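Local coordinates for protein putative ATP binding component of ABC-transporter (Escherichia coli, PDB 2R5O) that probably binds the O-antigen polysaccharide through this C-terminal immunoglobulin-like domain, as part of an ABC transporter thought to use ATP for its export, at residues L99-T104 / G176-K181; Y53-A58 / I164-T169. One frame throughout, in Å; residues are numbered along the deposited sequence. Where two conformers were deposited one is given.

Overall arrangement
Following the chain from its N terminus, residues 53-58 come first, on strand 48-57 of the four-stranded antiparallel sheet. Residues 99-104 follow on strand 100-105 of the larger mixed sheet. Strand 153-169 then brings 164-169 back over 53-58, and contact 2 closes its loop by joining the two sheets face to face. Contact 1 closes only afterwards, when 176-181, in the loop ahead of the C-terminal strand 183-186, returns to 99-104. The segments alternate, so the two loops cross. The centres of the contacts lie about 16 Å apart and the two do not touch: contact 2 is in the core of the sandwich, contact 1 at the interface with the second subunit.

Contact 1 of 2, residues L99-T104 / G176-K181; sequences LFLYGT and GVIDLK. With NA (sodium ion), chain K; NA (sodium ion), chain G.
Leu101 holds the packed part of this contact through one methyl: its CD2 sits 3.9 Å from Ile178 CG2 and 4.0 Å from Val177 CG2. The two residues are reached from different slants, Leu101 sliding past Ile178 in the opposing direction but meeting Val177 at an oblique crossing. Leu134 lies against both Leu101 and Ile178, and Tyr139 against Leu101 and Val177. Leu101 and Tyr102 both face Ile93 in a classic beta bulge. Leu99 makes the looser end, its CD2 4.3 Å from Val177 CG1, among partly exposed residues.

Away from this apolar patch each segment carries a hydrated sodium ion. Tyr102, with CG anti to its backbone N (chi1 176°), presents OH at 2.7 Å to one ion, which lies at the ring edge in the ring plane; the same OH is hydrogen-bonded to Ser182 N of the second subunit. Asp179 OD1 is 2.7 Å from the other ion and also accepts from Lys181 N in an Asx turn, the N-H arriving 44° out of the carboxylate plane. Methyl packing thus joins loop to strand within the chain, while sodium ions shared by Tyr102 of one chain and Asp179 of the other, their shells filled out by water, join the subunits together with further apolar packing, consistent with a swapped C-terminal strand.

Contact 2 of 2, residues Y53-A58 / I164-T169; sequences YHIQSA and IILHVT
Strands 53-57 and 164-169 run nearly parallel, 7° apart in direction, but their axes stay 11.0 Å from each other, the spacing of two sheets packed face to face rather than of neighbours in one sheet. Tyr53 lies opposite Ile164 and Ile55 opposite Leu166, and no hydrogen bond passes between the segments.

The central feature is a CH-pi contact. Ile164 drops its terminal methyl onto the Tyr53 ring, CD1 standing 3.4 Å from the ring centroid and only 7° off the normal, so that it rests over the middle of the face. Behind it, CG1 of Ile164 leans toward the phenol end and comes 3.6 Å from Tyr53 CZ. The Tyr53 torsion (chi1 71°) places CG between the backbone N and the carbonyl carbon, which sends the ring toward the other strand. Tyr53 OH is hydrogen-bonded to the carbonyl oxygen of Pro34, and the rings of Tyr53 and Tyr30 meet.

Further along, Ile55 uses its CD1 for two partners: Leu166 CD2 at 3.9 Å, where the side chains cross at a slant, and Ile164 CG2 at 4.1 Å, where they pass in opposing directions. The CB of Leu166 leaves its backbone across the direction of the other strand, but the end of the side chain comes nearer. Phe74 touches both Ile55 and Leu166, while Phe143 touches Tyr53 and Ile164.

All four touching residues are buried, as in the core of an immunoglobulin-like beta sandwich. The chemistry implies that the sheets are held together here by dispersion and CH-pi contact, with the one polar atom involved, the tyrosine hydroxyl, satisfied by a backbone carbonyl.

Contact 1 of 2, residues L99-T104 / G176-K181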
loop_
_atom_site.group_PDB
_atom_site.type_symbol
_atom_site.label_atom_id
_atom_site.label_comp_id
_atom_site.label_asym_id
_atom_site.label_seq_id
_atom_site.Cartn_x
_atom_site.Cartn_y
_atom_site.Cartn_z
ATOM N N LEU A 99 -12.895 -1.226 3.536
ATOM C CA LEU A 99 -11.971 -1.517 2.447
ATOM C C LEU A 99 -10.916 -2.492 2.956
ATOM O O LEU A 99 -10.276 -2.258 3.972
ATOM C CB LEU A 99 -11.314 -0.244 1.905
ATOM C CG LEU A 99 -10.253 -0.418 0.810
ATOM C CD1 LEU A 99 -10.875 -0.949 -0.470
ATOM C CD2 LEU A 99 -9.519 0.883 0.556
ATOM N N PHE A 100 -10.772 -3.605 2.252
ATOM C CA PHE A 100 -9.844 -4.650 2.651
ATOM C C PHE A 100 -8.501 -4.259 2.116
ATOM O O PHE A 100 -8.250 -4.274 0.915
ATOM C CB PHE A 100 -10.353 -5.975 2.056
ATOM C CG PHE A 100 -9.594 -7.213 2.426
ATOM C CD1 PHE A 100 -9.770 -8.320 1.630
ATOM C CD2 PHE A 100 -8.763 -7.313 3.529
ATOM C CE1 PHE A 100 -9.114 -9.485 1.905
ATOM C CE2 PHE A 100 -8.113 -8.481 3.806
ATOM C CZ PHE A 100 -8.294 -9.564 3.011
ATOM N N LEU A 101 -7.604 -3.878 3.027
ATOM C CA LEU A 101 -6.281 -3.355 2.654
ATOM C C LEU A 101 -5.247 -4.446 2.461
ATOM O O LEU A 101 -4.497 -4.417 1.478
ATOM C CB LEU A 101 -5.779 -2.344 3.671
ATOM C CG LEU A 101 -6.613 -1.071 3.766
ATOM C CD1 LEU A 101 -6.204 -0.279 5.015
ATOM C CD2 LEU A 101 -6.429 -0.256 2.524
ATOM N N TYR A 102 -5.182 -5.395 3.390
ATOM C CA TYR A 102 -4.158 -6.449 3.319
ATOM C C TYR A 102 -4.578 -7.616 4.162
ATOM O O TYR A 102 -5.095 -7.425 5.247
ATOM C CB TYR A 102 -2.825 -5.935 3.838
ATOM C CG TYR A 102 -1.710 -6.961 3.892
ATOM C CD1 TYR A 102 -1.218 -7.515 2.736
ATOM C CD2 TYR A 102 -1.136 -7.359 5.109
ATOM C CE1 TYR A 102 -0.181 -8.405 2.747
ATOM C CE2 TYR A 102 -0.078 -8.260 5.138
ATOM C CZ TYR A 102 0.422 -8.777 3.950
ATOM O OH TYR A 102 1.498 -9.624 3.987
ATOM N N GLY A 103 -4.368 -8.816 3.662
ATOM C CA GLY A 103 -4.514 -10.020 4.445
ATOM C C GLY A 103 -3.494 -11.033 4.035
ATOM O O GLY A 103 -3.076 -11.086 2.877
ATOM N N THR A 104 -3.103 -11.850 5.000
ATOM C CA THR A 104 -2.175 -12.940 4.745
ATOM C C THR A 104 -2.306 -13.969 5.839
ATOM O O THR A 104 -3.063 -13.814 6.791
ATOM C CB THR A 104 -0.718 -12.415 4.603
ATOM O OG1 THR A 104 0.113 -13.474 4.086
ATOM C CG2 THR A 104 -0.157 -11.897 5.919
ATOM N N GLY A 176 -4.715 9.610 -0.483
ATOM C CA GLY A 176 -5.209 8.273 -0.521
ATOM C C GLY A 176 -4.973 7.543 0.753
ATOM O O GLY A 176 -5.008 8.118 1.849
ATOM N N VAL A 177 -4.824 6.252 0.634
ATOM C CA VAL A 177 -4.810 5.393 1.808
ATOM C C VAL A 177 -3.587 4.523 1.923
ATOM O O VAL A 177 -3.152 4.220 3.039
ATOM C CB VAL A 177 -6.125 4.578 1.885
ATOM C CG1 VAL A 177 -6.450 3.848 0.601
ATOM C CG2 VAL A 177 -6.145 3.663 3.076
ATOM N N ILE A 178 -3.031 4.105 0.786
ATOM C CA ILE A 178 -1.890 3.179 0.792
ATOM C C ILE A 178 -0.649 3.869 0.249
ATOM O O ILE A 178 -0.702 4.613 -0.732
ATOM C CB ILE A 178 -2.224 1.910 -0.007
ATOM C CG1 ILE A 178 -2.670 2.200 -1.446
ATOM C CG2 ILE A 178 -3.314 1.134 0.724
ATOM C CD1 ILE A 178 -2.537 1.038 -2.382
ATOM N N ASP A 179 0.484 3.591 0.877
ATOM C CA ASP A 179 1.732 4.225 0.502
ATOM C C ASP A 179 2.539 3.303 -0.406
ATOM O O ASP A 179 3.128 2.325 0.070
ATOM C CB ASP A 179 2.547 4.604 1.722
ATOM C CG ASP A 179 3.671 5.538 1.407
ATOM O OD1 ASP A 179 3.950 5.832 0.230
ATOM O OD2 ASP A 179 4.284 6.014 2.383
ATOM N N LEU A 180 2.594 3.621 -1.697
ATOM C CA LEU A 180 3.391 2.860 -2.648
ATOM C C LEU A 180 4.862 3.312 -2.687
ATOM O O LEU A 180 5.661 2.752 -3.411
ATOM C CB LEU A 180 2.769 2.939 -4.043
ATOM C CG LEU A 180 1.432 2.200 -4.145
ATOM C CD1 LEU A 180 0.779 2.469 -5.485
ATOM C CD2 LEU A 180 1.586 0.670 -3.900
ATOM N N LYS A 181 5.228 4.340 -1.921
ATOM C CA LYS A 181 6.636 4.679 -1.675
ATOM C C LYS A 181 7.407 5.016 -2.946
ATOM O O LYS A 181 8.539 4.593 -3.145
ATOM C CB LYS A 181 7.325 3.566 -0.872
ATOM C CG LYS A 181 6.690 3.364 0.492
ATOM C CD LYS A 181 7.450 2.428 1.434
ATOM C CE LYS A 181 8.799 3.001 1.865
ATOM N NZ LYS A 181 9.668 1.970 2.486
HETATM NA NA NA K . 5.087 7.997 -0.903
HETATM NA NA NA G . 2.467 -10.569 1.696
HETATM O O HOH W 1 0.934 -12.841 1.635
HETATM O O HOH W 2 5.995 8.259 1.905
HETATM O O HOH W 3 4.855 -11.512 2.534
HETATM O O HOH W 4 4.329 10.609 -0.538
HETATM O O HOH W 5 7.905 8.127 -1.326
#

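Contact 2 of 2, residues Y53-A58 / I164-T169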
loop_
_atom_site.group_PDB
_atom_site.type_symbol
_atom_site.label_atom_id
_atom_site.label_comp_id
_atom_site.label_asym_id
_atom_site.label_seq_id
_atom_site.Cartn_x
_atom_site.Cartn_y
_atom_site.Cartn_z
ATOM N N TYR A 53 -2.610 -10.982 22.575
ATOM C CA TYR A 53 -1.829 -10.405 21.484
ATOM C C TYR A 53 -0.885 -9.359 22.025
ATOM O O TYR A 53 -1.031 -8.889 23.168
ATOM C CB TYR A 53 -2.730 -9.803 20.400
ATOM C CG TYR A 53 -3.473 -8.534 20.774
ATOM C CD1 TYR A 53 -2.972 -7.259 20.484
ATOM C CD2 TYR A 53 -4.699 -8.599 21.397
ATOM C CE1 TYR A 53 -3.665 -6.121 20.811
ATOM C CE2 TYR A 53 -5.421 -7.447 21.712
ATOM C CZ TYR A 53 -4.890 -6.219 21.408
ATOM O OH TYR A 53 -5.627 -5.091 21.747
ATOM N N HIS A 54 0.062 -8.993 21.179
ATOM C CA HIS A 54 1.014 -7.946 21.509
ATOM C C HIS A 54 1.365 -7.202 20.236
ATOM O O HIS A 54 1.461 -7.802 19.174
ATOM C CB HIS A 54 2.290 -8.547 22.129
ATOM C CG HIS A 54 3.158 -7.543 22.808
ATOM N ND1 HIS A 54 2.916 -7.119 24.096
ATOM C CD2 HIS A 54 4.262 -6.887 22.383
ATOM C CE1 HIS A 54 3.850 -6.239 24.439
ATOM N NE2 HIS A 54 4.664 -6.064 23.412
ATOM N N ILE A 55 1.535 -5.895 20.324
ATOM C CA ILE A 55 1.985 -5.075 19.220
ATOM C C ILE A 55 3.179 -4.277 19.674
ATOM O O ILE A 55 3.184 -3.738 20.789
ATOM C CB ILE A 55 0.856 -4.160 18.696
ATOM C CG1 ILE A 55 -0.301 -5.054 18.197
ATOM C CG2 ILE A 55 1.358 -3.241 17.573
ATOM C CD1 ILE A 55 -1.578 -4.322 17.752
ATOM N N GLN A 56 4.209 -4.231 18.855
ATOM C CA GLN A 56 5.432 -3.499 19.186
ATOM C C GLN A 56 6.008 -2.889 17.933
ATOM O O GLN A 56 5.939 -3.501 16.868
ATOM C CB GLN A 56 6.421 -4.395 19.904
ATOM C CG GLN A 56 6.803 -5.571 19.111
ATOM C CD GLN A 56 7.511 -6.646 19.919
ATOM O OE1 GLN A 56 7.379 -6.710 21.150
ATOM N NE2 GLN A 56 8.245 -7.524 19.228
ATOM N N SER A 57 6.585 -1.699 18.047
ATOM C CA SER A 57 7.249 -1.104 16.902
ATOM C C SER A 57 8.415 -0.258 17.392
ATOM O O SER A 57 8.268 0.509 18.330
ATOM C CB SER A 57 6.284 -0.231 16.151
ATOM O OG SER A 57 6.877 0.307 14.974
ATOM N N ALA A 58 9.575 -0.425 16.763
ATOM C CA ALA A 58 10.807 0.304 17.112
ATOM C C ALA A 58 11.142 0.051 18.577
ATOM O O ALA A 58 11.728 0.889 19.255
ATOM C CB ALA A 58 10.654 1.785 16.841
ATOM N N ILE A 164 -9.132 -5.252 16.843
ATOM C CA ILE A 164 -8.149 -4.309 17.352
ATOM C C ILE A 164 -8.182 -3.054 16.479
ATOM O O ILE A 164 -8.254 -3.163 15.240
ATOM C CB ILE A 164 -6.729 -4.945 17.358
ATOM C CG1 ILE A 164 -6.666 -6.174 18.292
ATOM C CG2 ILE A 164 -5.659 -3.908 17.727
ATOM C CD1 ILE A 164 -5.516 -7.118 17.979
ATOM N N ILE A 165 -8.168 -1.878 17.105
ATOM C CA ILE A 165 -8.060 -0.617 16.363
ATOM C C ILE A 165 -6.595 -0.199 16.343
ATOM O O ILE A 165 -5.895 -0.238 17.366
ATOM C CB ILE A 165 -9.021 0.487 16.876
ATOM C CG1 ILE A 165 -8.941 1.715 15.971
ATOM C CG2 ILE A 165 -8.765 0.826 18.332
ATOM C CD1 ILE A 165 -10.130 2.640 16.095
ATOM N N LEU A 166 -6.120 0.183 15.159
ATOM C CA LEU A 166 -4.785 0.724 14.942
ATOM C C LEU A 166 -4.894 2.189 14.529
ATOM O O LEU A 166 -5.702 2.543 13.694
ATOM C CB LEU A 166 -4.082 -0.016 13.798
ATOM C CG LEU A 166 -3.967 -1.542 13.916
ATOM C CD1 LEU A 166 -3.248 -2.127 12.713
ATOM C CD2 LEU A 166 -3.264 -1.967 15.192
ATOM N N HIS A 167 -4.030 3.011 15.100
ATOM C CA HIS A 167 -3.912 4.424 14.749
ATOM C C HIS A 167 -2.598 4.608 14.051
ATOM O O HIS A 167 -1.582 4.148 14.578
ATOM C CB HIS A 167 -3.957 5.317 16.001
ATOM C CG HIS A 167 -5.092 5.011 16.918
ATOM N ND1 HIS A 167 -6.408 5.228 16.566
ATOM C CD2 HIS A 167 -5.118 4.502 18.172
ATOM C CE1 HIS A 167 -7.194 4.867 17.567
ATOM N NE2 HIS A 167 -6.438 4.421 18.552
ATOM N N VAL A 168 -2.587 5.256 12.886
ATOM C CA VAL A 168 -1.361 5.537 12.131
ATOM C C VAL A 168 -1.161 7.031 12.107
ATOM O O VAL A 168 -2.092 7.770 11.806
ATOM C CB VAL A 168 -1.434 4.982 10.664
ATOM C CG1 VAL A 168 -0.213 5.403 9.863
ATOM C CG2 VAL A 168 -1.551 3.453 10.688
ATOM N N THR A 169 0.062 7.440 12.382
ATOM C CA THR A 169 0.466 8.845 12.352
ATOM C C THR A 169 1.609 9.092 11.355
ATOM O O THR A 169 2.437 8.209 11.118
ATOM C CB THR A 169 0.883 9.383 13.746
ATOM O OG1 THR A 169 1.825 8.488 14.349
ATOM C CG2 THR A 169 -0.327 9.502 14.652
#